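Local structure of hypothetical protein (Exiguobacterium sibiricum, 2HKV) at residues Q88-Q91 against Y92-R96. The protein is of unknown function but belongs to the DinB superfamily of helical-bundle proteins and binds a nickel ion. Numbering follows the deposited sequence.
Sequences QSWQ and YYQDR
Gln94 lies across the indole of Trp90, one turn earlier in helix 82-98. Its CG makes a CH-pi contact, 3.5 Å from the centroid of the six-membered ring and almost on the ring normal. Beyond CG the chain runs extended over the same face, stacking the amide 23° from the indole plane and carrying OE1 to 3.1 Å from Trp90 NE1, from above the ring and too poorly angled for a hydrogen bond. On the apolar side, Trp90 CZ3 meets Tyr93 CD1 at 3.7 Å, and both side chains touch Val13 of helix 4-26.

Among the polar contacts, Gln91, bent at chi2 (59°), donates from NE2 to the syn side of Asp95 OD1 at 2.9 Å, well out of the carboxylate plane, while one water donates to both Gln91 OE1 and Gln94 OE1. On the side facing helix 43-61, Arg96 folds back so that NH1 sits over the centre of the Tyr92 ring and donates to Tyr92 O at 2.9 Å; that carbonyl also accepts from Arg96 N, on its other face. The i to i+4 backbone bonds are unbroken from Gln88 O to Arg96 N.

Replacing Trp90 by alanine would probably leave the Gln94 amide without its flat support, free to turn away from the bridging water. The chemistry implies an amphipathic helix, aromatic rings turned to neighbouring helices, with amide, carboxylate and water linked along its more exposed side.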
# COMPACT_ATOMS: atom_id res chain seq x y z
N GLN A 88 1.21 19.65 -3.46
CA GLN A 88 0.89 19.90 -4.85
C GLN A 88 0.38 18.67 -5.57
O GLN A 88 -0.62 18.73 -6.28
CB GLN A 88 2.14 20.41 -5.54
CG GLN A 88 2.01 20.70 -6.99
CD GLN A 88 3.30 21.34 -7.55
OE1 GLN A 88 3.99 22.13 -6.87
NE2 GLN A 88 3.64 20.98 -8.80
N SER A 89 1.08 17.53 -5.38
CA SER A 89 0.66 16.25 -5.95
C SER A 89 -0.72 15.81 -5.42
O SER A 89 -1.55 15.34 -6.16
CB SER A 89 1.71 15.16 -5.66
OG SER A 89 2.95 15.56 -6.21
N TRP A 90 -0.94 16.00 -4.13
CA TRP A 90 -2.22 15.63 -3.51
C TRP A 90 -3.37 16.49 -4.10
O TRP A 90 -4.47 16.00 -4.32
CB TRP A 90 -2.08 15.77 -1.99
CG TRP A 90 -3.27 15.69 -1.18
CD1 TRP A 90 -3.57 16.54 -0.17
CD2 TRP A 90 -4.33 14.72 -1.23
NE1 TRP A 90 -4.75 16.18 0.41
CE2 TRP A 90 -5.25 15.08 -0.22
CE3 TRP A 90 -4.62 13.61 -2.03
CZ2 TRP A 90 -6.42 14.36 0.02
CZ3 TRP A 90 -5.80 12.88 -1.78
CH2 TRP A 90 -6.69 13.28 -0.77
N GLN A 91 -3.09 17.76 -4.36
CA GLN A 91 -4.10 18.65 -4.97
C GLN A 91 -4.43 18.20 -6.39
O GLN A 91 -5.58 18.22 -6.81
CB GLN A 91 -3.60 20.09 -4.98
CG GLN A 91 -4.67 21.08 -5.39
CD GLN A 91 -5.86 21.02 -4.45
OE1 GLN A 91 -5.71 21.20 -3.23
NE2 GLN A 91 -7.04 20.72 -4.99
N TYR A 92 -3.40 17.78 -7.12
CA TYR A 92 -3.57 17.35 -8.49
C TYR A 92 -4.47 16.11 -8.49
O TYR A 92 -5.42 16.01 -9.31
CB TYR A 92 -2.21 16.99 -9.08
CG TYR A 92 -2.23 16.67 -10.55
CD1 TYR A 92 -2.58 15.41 -10.99
CD2 TYR A 92 -1.90 17.64 -11.50
CE1 TYR A 92 -2.61 15.09 -12.33
CE2 TYR A 92 -1.90 17.32 -12.86
CZ TYR A 92 -2.26 16.04 -13.26
OH TYR A 92 -2.29 15.70 -14.59
N TYR A 93 -4.14 15.19 -7.59
CA TYR A 93 -4.90 13.96 -7.43
C TYR A 93 -6.37 14.28 -7.08
O TYR A 93 -7.29 13.70 -7.64
CB TYR A 93 -4.25 13.07 -6.39
CG TYR A 93 -4.92 11.68 -6.19
CD1 TYR A 93 -5.95 11.50 -5.26
CD2 TYR A 93 -4.51 10.57 -6.93
CE1 TYR A 93 -6.53 10.26 -5.06
CE2 TYR A 93 -5.10 9.32 -6.75
CZ TYR A 93 -6.12 9.17 -5.82
OH TYR A 93 -6.72 7.95 -5.65
N GLN A 94 -6.57 15.16 -6.12
CA GLN A 94 -7.94 15.47 -5.69
C GLN A 94 -8.75 16.03 -6.83
O GLN A 94 -9.94 15.74 -6.98
CB GLN A 94 -7.95 16.46 -4.54
CG GLN A 94 -7.49 15.88 -3.24
CD GLN A 94 -7.50 16.92 -2.16
OE1 GLN A 94 -6.46 17.48 -1.79
NE2 GLN A 94 -8.70 17.24 -1.69
N ASP A 95 -8.12 16.85 -7.66
CA ASP A 95 -8.85 17.43 -8.77
C ASP A 95 -9.25 16.37 -9.80
O ASP A 95 -10.35 16.41 -10.34
CB ASP A 95 -7.98 18.47 -9.45
CG ASP A 95 -7.69 19.68 -8.56
OD1 ASP A 95 -8.30 19.81 -7.46
OD2 ASP A 95 -6.83 20.51 -8.98
N ARG A 96 -8.35 15.43 -10.09
CA ARG A 96 -8.65 14.32 -11.00
C ARG A 96 -9.70 13.37 -10.39
O ARG A 96 -10.56 12.78 -11.08
CB ARG A 96 -7.38 13.57 -11.40
CG ARG A 96 -6.36 14.40 -12.22
CD ARG A 96 -7.00 15.55 -12.95
NE ARG A 96 -6.07 16.43 -13.65
CZ ARG A 96 -5.29 17.36 -13.10
NH1 ARG A 96 -5.24 17.56 -11.79
NH2 ARG A 96 -4.53 18.11 -13.90
O HOH W 1 -5.41 19.83 -0.69